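Local coordinates for CalG4 (Micromonospora echinospora, PDB 3IA7), which is a GT-B-fold protein with two Rossmann-like domains and binds calcium ions, at residues N11-G16 and V38-F43; L22-E27 and A387-E392; H33-V38 and A50-V55; D100-L105 and W123-V128; Y108-F113 and R129-F134. All blocks are in the same frame, centred on the assembly; numbering follows the deposited sequence.

Interaction 1. Residues N11-G16 and V38-F43. With CA (calcium ion), chain C.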
# COMPACT_ATOMS: atom_id res chain seq x y z
N ASN A 11 -11.80 -13.39 11.19
CA ASN A 11 -12.14 -11.99 11.17
C ASN A 11 -13.60 -11.78 10.75
O ASN A 11 -14.21 -12.66 10.11
CB ASN A 11 -11.22 -11.19 10.21
CG ASN A 11 -11.03 -9.70 10.66
OD1 ASN A 11 -11.78 -9.15 11.48
ND2 ASN A 11 -9.97 -9.11 10.18
N VAL A 12 -14.15 -10.64 11.14
CA VAL A 12 -15.49 -10.26 10.73
C VAL A 12 -15.37 -9.58 9.34
O VAL A 12 -14.29 -9.18 8.92
CB VAL A 12 -16.19 -9.36 11.79
CG1 VAL A 12 -15.43 -8.08 11.96
CG2 VAL A 12 -17.65 -9.03 11.37
N GLN A 13 -16.48 -9.48 8.62
CA GLN A 13 -16.39 -8.77 7.35
C GLN A 13 -16.37 -7.26 7.65
O GLN A 13 -16.79 -6.82 8.71
CB GLN A 13 -17.49 -9.23 6.38
CG GLN A 13 -18.84 -8.97 6.82
CD GLN A 13 -19.88 -8.99 5.69
OE1 GLN A 13 -19.63 -9.36 4.49
NE2 GLN A 13 -21.09 -8.62 6.08
N GLY A 14 -15.87 -6.46 6.72
CA GLY A 14 -15.88 -5.03 6.92
C GLY A 14 -14.48 -4.53 6.72
O GLY A 14 -13.49 -5.11 7.23
N HIS A 15 -14.39 -3.45 5.96
CA HIS A 15 -13.15 -2.94 5.51
C HIS A 15 -12.24 -2.63 6.71
O HIS A 15 -11.03 -2.91 6.67
CB HIS A 15 -13.37 -1.68 4.66
CG HIS A 15 -12.11 -0.95 4.35
ND1 HIS A 15 -11.17 -1.42 3.46
CD2 HIS A 15 -11.60 0.20 4.87
CE1 HIS A 15 -10.15 -0.58 3.41
NE2 HIS A 15 -10.38 0.41 4.26
N GLY A 16 -12.83 -2.03 7.74
CA GLY A 16 -12.10 -1.55 8.91
C GLY A 16 -11.47 -2.67 9.73
O GLY A 16 -10.52 -2.42 10.47
N VAL A 38 -10.88 -16.79 7.55
CA VAL A 38 -12.34 -16.81 7.56
C VAL A 38 -12.92 -15.43 7.23
O VAL A 38 -12.68 -14.41 7.95
CB VAL A 38 -12.90 -17.34 8.93
CG1 VAL A 38 -14.46 -17.44 8.93
CG2 VAL A 38 -12.22 -18.71 9.33
N THR A 39 -13.70 -15.39 6.16
CA THR A 39 -14.31 -14.16 5.72
C THR A 39 -15.57 -14.41 4.88
O THR A 39 -16.02 -15.55 4.78
CB THR A 39 -13.31 -13.23 4.97
OG1 THR A 39 -13.88 -11.91 4.86
CG2 THR A 39 -12.93 -13.86 3.55
N THR A 40 -16.17 -13.35 4.34
CA THR A 40 -17.37 -13.49 3.54
C THR A 40 -17.01 -13.36 2.06
O THR A 40 -15.89 -12.95 1.74
CB THR A 40 -18.41 -12.40 3.90
OG1 THR A 40 -17.86 -11.09 3.64
CG2 THR A 40 -18.89 -12.55 5.33
N PRO A 41 -17.95 -13.70 1.16
CA PRO A 41 -17.61 -13.54 -0.23
C PRO A 41 -17.16 -12.11 -0.58
O PRO A 41 -16.32 -11.92 -1.46
CB PRO A 41 -18.91 -13.91 -0.92
CG PRO A 41 -19.43 -15.07 -0.03
CD PRO A 41 -19.25 -14.41 1.33
N LEU A 42 -17.72 -11.12 0.12
CA LEU A 42 -17.40 -9.70 -0.14
C LEU A 42 -15.90 -9.38 -0.03
O LEU A 42 -15.40 -8.48 -0.69
CB LEU A 42 -18.20 -8.79 0.82
CG LEU A 42 -18.10 -7.26 0.65
CD1 LEU A 42 -18.39 -6.79 -0.79
CD2 LEU A 42 -19.06 -6.58 1.68
N PHE A 43 -15.21 -10.06 0.86
CA PHE A 43 -13.78 -9.86 1.01
C PHE A 43 -12.88 -11.01 0.60
O PHE A 43 -11.66 -10.90 0.80
CB PHE A 43 -13.48 -9.50 2.46
CG PHE A 43 -14.07 -8.18 2.80
CD1 PHE A 43 -13.42 -7.00 2.44
CD2 PHE A 43 -15.36 -8.12 3.34
CE1 PHE A 43 -13.96 -5.75 2.69
CE2 PHE A 43 -15.94 -6.87 3.62
CZ PHE A 43 -15.24 -5.67 3.28
CA CA C . -14.53 -8.12 -2.77
O HOH W 1 -13.34 -11.29 7.49
O HOH W 2 -14.52 -10.54 -2.93
O HOH W 3 -16.64 -8.55 -3.88
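Q13 and T40 meet through their side chains in the loops that follow two adjacent parallel strands, 6-10 and 34-39, of the N-terminal Rossmann-like domain of this GT-B protein. One loop leads into helix 15-30, with G14 as its N-cap residue, the other into helix 41-49. Q13 places CG between the backbone N and the carbonyl carbon (chi1 62°), and its chain then runs extended to cross the T40 side chain at about a right angle. T40 takes the matching position with OG1 (chi1 61°) and donates from it to Q13 OE1 over 2.6 Å, tilted 22° from the plane of the amide. T40 CG2 is also near, 3.4 Å from Q13 OE1.

The ring of F43 lies obliquely against the backbone of the helix start. Its CE2 approaches G14 N to 3.1 Å, its CZ approaches H15 N to 3.6 Å, and its CD2 touches Q13 CB. Deeper in, the carbonyl oxygens N11 O and V38 O face each other at 3.2 Å, two acceptors without a proton between them. A water nearby donates to V38 O, is hydrogen-bonded to T39 OG1 and makes a weak bond to V12 O. N11 OD1 turns back to accept from V12 N, while N11 ND2 reaches H17 O and Y37 OH.

At the exposed end, L42 O binds a calcium ion at 2.3 Å, together with E46 of the same chain and Q225 and H297 of the second subunit, so the ion bridges the two chains; a metal-bound water also donates to P41 O.

Interaction 2. Residues L22-E27 and A387-E392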
# COMPACT_ATOMS: atom_id res chain seq x y z
N LEU A 22 -4.29 -7.35 6.68
CA LEU A 22 -3.85 -7.91 5.41
C LEU A 22 -2.33 -7.87 5.22
O LEU A 22 -1.74 -8.83 4.69
CB LEU A 22 -4.54 -7.22 4.19
CG LEU A 22 -6.03 -7.60 3.93
CD1 LEU A 22 -6.50 -7.09 2.51
CD2 LEU A 22 -6.28 -9.08 4.11
N GLY A 23 -1.71 -6.76 5.64
CA GLY A 23 -0.23 -6.62 5.67
C GLY A 23 0.43 -7.79 6.43
O GLY A 23 1.41 -8.35 5.96
N LEU A 24 -0.11 -8.13 7.61
CA LEU A 24 0.37 -9.27 8.39
C LEU A 24 0.19 -10.60 7.66
O LEU A 24 1.08 -11.43 7.67
CB LEU A 24 -0.29 -9.33 9.76
CG LEU A 24 0.12 -10.48 10.68
CD1 LEU A 24 1.68 -10.56 10.92
CD2 LEU A 24 -0.69 -10.31 12.01
N VAL A 25 -0.99 -10.80 7.08
CA VAL A 25 -1.25 -11.99 6.27
C VAL A 25 -0.14 -12.18 5.22
O VAL A 25 0.43 -13.26 5.10
CB VAL A 25 -2.64 -11.92 5.56
CG1 VAL A 25 -2.75 -12.97 4.48
CG2 VAL A 25 -3.78 -12.09 6.60
N SER A 26 0.10 -11.14 4.42
CA SER A 26 1.07 -11.22 3.34
C SER A 26 2.47 -11.48 3.82
O SER A 26 3.18 -12.33 3.24
CB SER A 26 1.03 -9.90 2.54
OG SER A 26 -0.25 -9.85 1.94
N GLU A 27 2.86 -10.81 4.90
CA GLU A 27 4.20 -10.97 5.44
C GLU A 27 4.42 -12.39 5.98
O GLU A 27 5.47 -13.04 5.73
CB GLU A 27 4.47 -9.91 6.53
CG GLU A 27 6.00 -9.91 7.01
CD GLU A 27 7.07 -9.81 5.89
OE1 GLU A 27 6.89 -9.09 4.90
OE2 GLU A 27 8.12 -10.49 6.02
N ALA A 387 6.24 -6.15 9.19
CA ALA A 387 7.43 -6.98 9.42
C ALA A 387 7.63 -7.28 10.91
O ALA A 387 8.01 -8.39 11.29
CB ALA A 387 8.69 -6.38 8.77
N ARG A 388 7.38 -6.27 11.72
CA ARG A 388 7.46 -6.42 13.15
C ARG A 388 6.34 -7.29 13.66
O ARG A 388 6.55 -8.12 14.55
CB ARG A 388 7.29 -5.07 13.84
CG ARG A 388 7.40 -5.25 15.37
CD ARG A 388 7.11 -3.94 16.10
NE ARG A 388 7.05 -4.17 17.55
CZ ARG A 388 6.58 -3.30 18.44
NH1 ARG A 388 6.14 -2.11 18.02
NH2 ARG A 388 6.54 -3.65 19.71
N ALA A 389 5.16 -7.09 13.12
CA ALA A 389 4.00 -7.89 13.53
C ALA A 389 4.25 -9.41 13.28
O ALA A 389 3.99 -10.25 14.17
CB ALA A 389 2.77 -7.40 12.82
N ALA A 390 4.85 -9.73 12.12
CA ALA A 390 5.23 -11.12 11.76
C ALA A 390 6.34 -11.64 12.68
O ALA A 390 6.32 -12.80 13.08
CB ALA A 390 5.64 -11.20 10.31
N ASP A 391 7.31 -10.79 13.01
CA ASP A 391 8.38 -11.15 13.96
C ASP A 391 7.78 -11.54 15.33
O ASP A 391 8.19 -12.56 15.92
CB ASP A 391 9.39 -9.99 14.15
CG ASP A 391 10.32 -9.78 12.95
OD1 ASP A 391 10.30 -10.56 11.96
OD2 ASP A 391 11.12 -8.84 13.04
N GLU A 392 6.79 -10.77 15.78
CA GLU A 392 6.19 -10.97 17.11
C GLU A 392 5.41 -12.27 17.06
O GLU A 392 5.46 -13.06 17.98
CB GLU A 392 5.19 -9.86 17.45
CG GLU A 392 5.78 -8.46 17.57
CD GLU A 392 6.47 -8.16 18.88
OE1 GLU A 392 6.33 -8.92 19.87
OE2 GLU A 392 7.14 -7.11 18.94
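L24 lays its CD1 methyl over the backbone between A389 and A390, 3.5 Å from A390 N. CG stands anti to the backbone N (chi1 180°); CD1, set by chi2, also meets A389 CB at 3.8 Å and A390 CB at 4.1 Å. CD1 thus reaches the peptide link between A389 and A390, where the side chains are only methyls. One turn further on, E27 adds its aliphatic part: CG lies 3.6 Å from A390 CB and also touches A387 CA.

The E27 chain bends at chi2 (52°), and its carboxylate is held from outside the two segments, OE2 by a salt bridge to R31 and OE1 by one to R30. R31 also pairs with D391 OD1, so its positive charge probably offsets the repulsion between E27 OE2 and D391 OD1, which are 6.3 Å apart. On the far side of helix 385-400, R388 NE and E392 OE2 form a salt bridge of 3.3 Å within one turn. A387 and E27 pack in addition against A387 of the second subunit.

The axes of the two short segments approach to 8.7 Å and cross at -64°. Helix 385-400, near the end of the chain, packs here on helix 15-30 and on strand 189-191 of the N-terminal sheet, the return of the C-terminal helix to the first domain that is characteristic of GT-B proteins.

Interaction 3. Residues H33-V38 and A50-V55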
# COMPACT_ATOMS: atom_id res chain seq x y z
N HIS A 33 4.51 -19.55 5.53
CA HIS A 33 3.36 -20.04 6.31
C HIS A 33 2.10 -20.21 5.47
O HIS A 33 1.85 -19.43 4.55
CB HIS A 33 3.10 -19.15 7.54
CG HIS A 33 4.32 -19.00 8.40
ND1 HIS A 33 4.97 -20.09 8.94
CD2 HIS A 33 5.07 -17.92 8.71
CE1 HIS A 33 6.05 -19.68 9.59
NE2 HIS A 33 6.11 -18.36 9.49
N ARG A 34 1.36 -21.27 5.77
CA ARG A 34 0.07 -21.55 5.15
C ARG A 34 -0.99 -20.77 5.94
O ARG A 34 -1.18 -20.99 7.16
CB ARG A 34 -0.24 -23.05 5.27
CG ARG A 34 -1.62 -23.39 4.71
CD ARG A 34 -1.96 -24.85 4.89
NE ARG A 34 -3.36 -25.06 4.50
CZ ARG A 34 -4.03 -26.18 4.73
NH1 ARG A 34 -3.46 -27.18 5.41
NH2 ARG A 34 -5.29 -26.29 4.31
N ILE A 35 -1.63 -19.82 5.26
CA ILE A 35 -2.63 -18.98 5.89
C ILE A 35 -4.03 -19.32 5.40
O ILE A 35 -4.30 -19.39 4.18
CB ILE A 35 -2.38 -17.45 5.63
CG1 ILE A 35 -0.89 -17.08 5.73
CG2 ILE A 35 -3.37 -16.58 6.53
CD1 ILE A 35 -0.30 -17.33 7.20
N THR A 36 -4.92 -19.60 6.36
CA THR A 36 -6.32 -19.80 6.06
C THR A 36 -7.04 -18.63 6.72
O THR A 36 -6.65 -18.20 7.81
CB THR A 36 -6.79 -21.14 6.64
OG1 THR A 36 -6.05 -22.22 6.03
CG2 THR A 36 -8.30 -21.35 6.39
N TYR A 37 -8.09 -18.13 6.09
CA TYR A 37 -8.65 -16.87 6.53
C TYR A 37 -10.18 -16.97 6.41
O TYR A 37 -10.70 -17.21 5.29
CB TYR A 37 -8.07 -15.71 5.69
CG TYR A 37 -8.30 -14.30 6.28
CD1 TYR A 37 -7.23 -13.50 6.64
CD2 TYR A 37 -9.58 -13.75 6.37
CE1 TYR A 37 -7.41 -12.23 7.15
CE2 TYR A 37 -9.79 -12.45 6.91
CZ TYR A 37 -8.68 -11.71 7.30
OH TYR A 37 -8.84 -10.42 7.77
N VAL A 38 -10.88 -16.79 7.55
CA VAL A 38 -12.34 -16.81 7.56
C VAL A 38 -12.92 -15.43 7.23
O VAL A 38 -12.68 -14.41 7.95
CB VAL A 38 -12.90 -17.34 8.93
CG1 VAL A 38 -14.46 -17.44 8.93
CG2 VAL A 38 -12.22 -18.71 9.33
N ALA A 50 -4.01 -11.31 -0.96
CA ALA A 50 -3.05 -11.13 0.13
C ALA A 50 -2.21 -12.41 0.43
O ALA A 50 -1.20 -12.37 1.15
CB ALA A 50 -3.79 -10.67 1.41
N GLY A 51 -2.63 -13.54 -0.12
CA GLY A 51 -1.87 -14.79 0.05
C GLY A 51 -2.57 -15.85 0.91
O GLY A 51 -1.99 -16.89 1.17
N ALA A 52 -3.83 -15.63 1.31
CA ALA A 52 -4.54 -16.62 2.12
C ALA A 52 -5.54 -17.46 1.35
O ALA A 52 -6.16 -16.97 0.38
CB ALA A 52 -5.20 -15.98 3.29
N GLU A 53 -5.73 -18.70 1.82
CA GLU A 53 -6.86 -19.54 1.42
C GLU A 53 -8.07 -19.09 2.21
O GLU A 53 -7.91 -18.79 3.39
CB GLU A 53 -6.61 -21.00 1.84
CG GLU A 53 -5.52 -21.73 1.12
CD GLU A 53 -5.34 -23.14 1.67
OE1 GLU A 53 -4.19 -23.51 2.01
OE2 GLU A 53 -6.37 -23.84 1.82
N VAL A 54 -9.27 -19.14 1.63
CA VAL A 54 -10.47 -18.57 2.28
C VAL A 54 -11.41 -19.70 2.77
O VAL A 54 -11.63 -20.69 2.06
CB VAL A 54 -11.18 -17.59 1.34
CG1 VAL A 54 -12.67 -17.25 1.79
CG2 VAL A 54 -10.38 -16.28 1.23
N VAL A 55 -11.93 -19.52 3.97
CA VAL A 55 -13.04 -20.29 4.51
C VAL A 55 -14.19 -19.28 4.59
O VAL A 55 -14.12 -18.27 5.34
CB VAL A 55 -12.73 -20.82 5.93
CG1 VAL A 55 -14.06 -21.33 6.63
CG2 VAL A 55 -11.67 -21.95 5.84
O HOH W 4 -1.27 -19.25 2.41
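A52 CB packs against I35 CG2 and Y37 CB, 3.8 Å from each, forming the apolar centre on the face that carries I35, Y37 and V54. On the other face T36 CG2 and V55 CG2 press together at 3.5 Å, tighter than usual for methyls, and V38 CG2 rests on V55 CB. The ring of Y37 runs on away from the neighbouring strand, and its OH bonds to S21 OG.

Main-chain bonds draw the strands into parallel register: E53 N donates to I35 O, Y37 N to E53 O and V55 N to Y37 O. Strand 34-39, helix 41-49 and strand 53-56 make a beta-alpha-beta crossover of the Rossmann-like sheet, with 53-56 at one edge within the chain. G51, just past helix 41-49, closes it with a Schellman motif; G51 O accepts from a water that accepts from I35 N.

At the polar edge R34 CG is anti to the backbone N (chi1 177°), and the chain runs extended from CG to NE, which forms a salt bridge with E53 OE1 at 3.0 Å. NE meets OE1 on its syn side, 30° out of the carboxylate plane, at an N-H...O angle of 141°, though the two planes are nearly parallel.

Interaction 4. Residues D100-L105 and W123-V128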
# COMPACT_ATOMS: atom_id res chain seq x y z
N ASP A 100 -11.08 -32.31 11.50
CA ASP A 100 -10.12 -33.03 12.36
C ASP A 100 -8.66 -32.63 12.13
O ASP A 100 -7.74 -33.31 12.62
CB ASP A 100 -10.28 -34.56 12.25
CG ASP A 100 -11.54 -35.08 12.94
OD1 ASP A 100 -12.01 -34.42 13.91
OD2 ASP A 100 -12.05 -36.16 12.51
N ASN A 101 -8.45 -31.53 11.41
CA ASN A 101 -7.13 -31.01 11.06
C ASN A 101 -6.89 -29.54 11.43
O ASN A 101 -6.68 -28.68 10.55
CB ASN A 101 -6.89 -31.21 9.58
CG ASN A 101 -6.87 -32.64 9.24
OD1 ASN A 101 -6.17 -33.39 9.91
ND2 ASN A 101 -7.69 -33.07 8.29
N PRO A 102 -6.86 -29.25 12.75
CA PRO A 102 -6.77 -27.86 13.22
C PRO A 102 -5.45 -27.20 12.83
O PRO A 102 -4.41 -27.91 12.69
CB PRO A 102 -6.82 -27.99 14.74
CG PRO A 102 -6.31 -29.36 15.02
CD PRO A 102 -6.88 -30.19 13.89
N PRO A 103 -5.46 -25.85 12.73
CA PRO A 103 -4.23 -25.11 12.43
C PRO A 103 -3.30 -25.12 13.65
O PRO A 103 -3.71 -25.50 14.73
CB PRO A 103 -4.75 -23.69 12.17
CG PRO A 103 -5.94 -23.52 13.10
CD PRO A 103 -6.61 -24.94 12.98
N ASP A 104 -2.08 -24.62 13.49
CA ASP A 104 -1.10 -24.49 14.59
C ASP A 104 -1.34 -23.25 15.47
O ASP A 104 -0.90 -23.19 16.61
CB ASP A 104 0.28 -24.34 13.96
CG ASP A 104 0.67 -25.54 13.15
OD1 ASP A 104 0.29 -26.66 13.52
OD2 ASP A 104 1.35 -25.36 12.12
N LEU A 105 -2.00 -22.25 14.91
CA LEU A 105 -2.18 -20.96 15.61
C LEU A 105 -3.48 -20.29 15.15
O LEU A 105 -3.77 -20.35 13.96
CB LEU A 105 -1.00 -20.04 15.28
CG LEU A 105 -1.12 -18.64 15.87
CD1 LEU A 105 -0.96 -18.67 17.43
CD2 LEU A 105 -0.10 -17.69 15.16
N TRP A 123 -9.59 -26.46 19.89
CA TRP A 123 -8.48 -27.03 19.14
C TRP A 123 -7.21 -27.25 19.98
O TRP A 123 -6.29 -27.95 19.52
CB TRP A 123 -8.16 -26.18 17.90
CG TRP A 123 -9.21 -26.24 16.81
CD1 TRP A 123 -10.11 -27.26 16.55
CD2 TRP A 123 -9.41 -25.27 15.81
NE1 TRP A 123 -10.90 -26.94 15.46
CE2 TRP A 123 -10.45 -25.73 14.97
CE3 TRP A 123 -8.80 -24.04 15.53
CZ2 TRP A 123 -10.90 -25.00 13.91
CZ3 TRP A 123 -9.24 -23.32 14.45
CH2 TRP A 123 -10.27 -23.82 13.64
N ASP A 124 -7.17 -26.67 21.19
CA ASP A 124 -6.01 -26.69 22.09
C ASP A 124 -4.78 -26.07 21.39
O ASP A 124 -3.73 -26.74 21.20
CB ASP A 124 -5.73 -28.12 22.62
CG ASP A 124 -4.57 -28.18 23.63
OD1 ASP A 124 -4.34 -27.22 24.35
OD2 ASP A 124 -3.84 -29.18 23.68
N ARG A 125 -4.93 -24.81 21.00
CA ARG A 125 -3.90 -24.10 20.22
C ARG A 125 -3.71 -22.73 20.83
O ARG A 125 -4.64 -22.19 21.40
CB ARG A 125 -4.33 -23.97 18.74
CG ARG A 125 -4.37 -25.30 17.98
CD ARG A 125 -2.97 -25.95 17.95
NE ARG A 125 -2.90 -27.16 17.11
CZ ARG A 125 -3.01 -28.43 17.53
NH1 ARG A 125 -3.22 -28.72 18.82
NH2 ARG A 125 -2.90 -29.42 16.64
N PRO A 126 -2.51 -22.14 20.66
CA PRO A 126 -2.26 -20.77 21.08
C PRO A 126 -3.01 -19.80 20.18
O PRO A 126 -3.43 -20.16 19.04
CB PRO A 126 -0.73 -20.61 20.93
CG PRO A 126 -0.37 -21.56 19.85
CD PRO A 126 -1.34 -22.76 20.01
N ALA A 127 -3.28 -18.60 20.69
CA ALA A 127 -4.00 -17.62 19.92
C ALA A 127 -3.34 -16.26 20.04
O ALA A 127 -2.65 -16.00 21.03
CB ALA A 127 -5.52 -17.54 20.36
N VAL A 128 -3.51 -15.44 19.01
CA VAL A 128 -3.03 -14.07 18.97
C VAL A 128 -4.22 -13.21 18.67
O VAL A 128 -4.96 -13.50 17.72
CB VAL A 128 -2.05 -13.87 17.78
CG1 VAL A 128 -1.72 -12.34 17.57
CG2 VAL A 128 -0.81 -14.71 17.93
O HOH W 5 -2.05 -27.99 14.08
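P102 begins the contact by laying CB over the W123 indole, offset toward the rim of the ring, 3.8 Å from the centroid of the five-membered ring and 19° off its normal. P102 CG meanwhile lies over one face of the R125 guanidinium, 3.8 Å from NH2. P103 continues along the same indole face, with CD similarly offset and 3.7 Å from the centroid of the six-membered ring; both prolines make CH-pi contacts.

The carbonyl of P103 turns to R125, and P103 O accepts a weak hydrogen bond from R125 NE at 3.0 Å. The arginine chain bends at chi2, and its NH1 reaches back to D124 O at an N-H...O angle of 167°, from above the carbonyl plane. D124, with positive phi, is the C-prime residue of a Schellman motif that ends helix 113-123, the connecting helix of the beta-alpha-beta crossover between strands 105-109 and 127-131.

D104 is linked to R125 through a water that donates to D104 OD1 and P102 O and accepts from R125 NH2, lying at the edge of the guanidinium in its plane. D104 OD2 has its stronger partner elsewhere, the backbone N of H6, while D104 O lies 3.5 Å from P126 CD. L105 opens the strand, and its CD1 touches P126 O at 3.3 Å, P126 CG at 3.8 Å and the V128 CG2 methyl; V393 and L397 of helix 385-400 also pack against this leucine.

Interaction 5. Residues Y108-F113 and R129-F134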
# COMPACT_ATOMS: atom_id res chain seq x y z
N TYR A 108 -7.06 -13.97 15.75
CA TYR A 108 -8.42 -13.42 15.62
C TYR A 108 -8.46 -11.92 15.84
O TYR A 108 -7.75 -11.35 16.71
CB TYR A 108 -9.37 -14.10 16.62
CG TYR A 108 -8.96 -13.90 18.10
CD1 TYR A 108 -9.49 -12.82 18.85
CD2 TYR A 108 -8.10 -14.78 18.76
CE1 TYR A 108 -9.13 -12.60 20.19
CE2 TYR A 108 -7.74 -14.57 20.17
CZ TYR A 108 -8.28 -13.46 20.84
OH TYR A 108 -7.99 -13.20 22.17
N ASP A 109 -9.31 -11.26 15.06
CA ASP A 109 -9.58 -9.84 15.32
C ASP A 109 -10.40 -9.72 16.57
O ASP A 109 -11.15 -10.63 16.95
CB ASP A 109 -10.33 -9.22 14.13
CG ASP A 109 -10.71 -7.75 14.38
OD1 ASP A 109 -9.80 -6.92 14.24
OD2 ASP A 109 -11.91 -7.46 14.72
N VAL A 110 -10.27 -8.58 17.24
CA VAL A 110 -11.01 -8.34 18.50
C VAL A 110 -12.55 -8.43 18.39
O VAL A 110 -13.21 -8.90 19.31
CB VAL A 110 -10.57 -7.02 19.17
CG1 VAL A 110 -10.96 -5.83 18.30
CG2 VAL A 110 -11.17 -6.89 20.62
N PHE A 111 -13.12 -8.05 17.25
CA PHE A 111 -14.59 -8.16 17.13
C PHE A 111 -15.07 -9.65 17.28
O PHE A 111 -15.92 -9.95 18.14
CB PHE A 111 -15.06 -7.52 15.83
CG PHE A 111 -16.57 -7.63 15.59
CD1 PHE A 111 -17.37 -6.48 15.59
CD2 PHE A 111 -17.17 -8.86 15.34
CE1 PHE A 111 -18.78 -6.59 15.38
CE2 PHE A 111 -18.58 -8.98 15.13
CZ PHE A 111 -19.35 -7.83 15.13
N PRO A 112 -14.52 -10.58 16.49
CA PRO A 112 -14.80 -12.00 16.80
C PRO A 112 -13.93 -12.65 17.89
O PRO A 112 -13.50 -13.80 17.73
CB PRO A 112 -14.54 -12.68 15.42
CG PRO A 112 -13.34 -11.87 14.88
CD PRO A 112 -13.74 -10.44 15.24
N PHE A 113 -13.74 -11.98 19.04
CA PHE A 113 -12.81 -12.56 20.00
C PHE A 113 -13.42 -13.81 20.64
O PHE A 113 -12.67 -14.68 21.04
CB PHE A 113 -12.39 -11.58 21.09
CG PHE A 113 -13.44 -11.36 22.16
CD1 PHE A 113 -13.35 -12.06 23.37
CD2 PHE A 113 -14.47 -10.45 21.99
CE1 PHE A 113 -14.30 -11.90 24.43
CE2 PHE A 113 -15.42 -10.24 23.07
CZ PHE A 113 -15.31 -10.97 24.29
N ARG A 129 -4.38 -12.12 19.43
CA ARG A 129 -5.42 -11.16 19.18
C ARG A 129 -4.91 -10.01 18.26
O ARG A 129 -3.79 -9.48 18.45
CB ARG A 129 -5.93 -10.57 20.50
CG ARG A 129 -7.02 -9.48 20.27
CD ARG A 129 -7.63 -9.00 21.63
NE ARG A 129 -8.22 -10.15 22.36
CZ ARG A 129 -9.17 -10.05 23.29
NH1 ARG A 129 -9.64 -8.86 23.64
NH2 ARG A 129 -9.68 -11.16 23.84
N LEU A 130 -5.77 -9.57 17.36
CA LEU A 130 -5.50 -8.36 16.57
C LEU A 130 -6.50 -7.27 16.85
O LEU A 130 -7.70 -7.53 17.00
CB LEU A 130 -5.62 -8.66 15.07
CG LEU A 130 -4.82 -9.79 14.42
CD1 LEU A 130 -5.16 -9.83 12.82
CD2 LEU A 130 -3.25 -9.74 14.69
N THR A 131 -6.02 -6.03 16.84
CA THR A 131 -7.00 -4.92 16.84
C THR A 131 -6.50 -3.71 16.07
O THR A 131 -5.34 -3.33 16.19
CB THR A 131 -7.48 -4.50 18.31
OG1 THR A 131 -8.42 -3.42 18.21
CG2 THR A 131 -6.31 -4.11 19.23
N GLY A 132 -7.42 -3.12 15.31
CA GLY A 132 -7.23 -1.85 14.62
C GLY A 132 -7.67 -0.69 15.51
O GLY A 132 -7.61 0.43 15.07
N GLY A 133 -8.15 -0.96 16.73
CA GLY A 133 -8.64 0.13 17.67
C GLY A 133 -7.81 0.07 18.94
O GLY A 133 -6.82 -0.66 18.98
N PHE A 134 -8.20 0.80 19.99
CA PHE A 134 -7.44 0.83 21.23
C PHE A 134 -7.44 -0.54 21.87
O PHE A 134 -8.47 -1.24 21.90
CB PHE A 134 -8.04 1.87 22.20
CG PHE A 134 -8.04 3.27 21.65
CD1 PHE A 134 -6.93 3.74 20.94
CD2 PHE A 134 -9.14 4.10 21.81
CE1 PHE A 134 -6.90 5.04 20.40
CE2 PHE A 134 -9.11 5.43 21.29
CZ PHE A 134 -7.98 5.88 20.58
O HOH W 6 -9.99 -4.32 14.86
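R129 grips the hydroxyl of Y108 side-on, NE and NH2 both donating to OH at 3.1 Å, with the oxygen in the plane of the guanidinium. With Y108 CG between the backbone N and the carbonyl carbon (chi1 60°), the phenol ring lies over R129 CA, a CH-pi contact of 4.1 Å to the ring centroid. The arginine bends at chi3, and F113 CB lies over one face of its guanidinium, toward the rim. Beside this pair, V110 CG1 meets T131 OG1 at 3.5 Å.

The backbone fixes the register behind these side chains: L130 N donates to Y108 O at 2.7 Å and V110 N to L130 O at 2.8 Å, as in parallel strands. At the strand ends D109 OD2 accepts from F111 N in an Asx turn and T131 OG1 from G133 N in an ST turn. A water donates to D109 OD1 and accepts from G132 N.

Further out, E186 OE1 is hydrogen-bonded to Y108 OH, and H17 ND1 to D109 OD2. Strands 105-109 and 127-131 lie inside the Rossmann-like sheet, flanked by strands 6-10 and 189-191, while helix 113-123 connects them and sets R117 against both Y108 and R129.

Interactions 1, 3, 4 and 5 all reach the parallel sheet of the N-terminal domain, while interaction 2 joins its helix 15-30 to helix 385-400 near the chain end. Interactions 1 and 3 share V38 and strand 34-39, with centres 12 Å apart; interactions 4 and 5 share strand 127-131, their centres 18 Å apart. Along the chain, interactions 1 and 3 precede 4 and 5, and 3, 4 and 5 all lie nested within the long loop that interaction 2 closes. N11 packs on D109, linking interactions 1 and 5, and L24 on L130, linking 2 and 5. Successive crossovers thus build one domain, and helix 385-400 returns to pack on it.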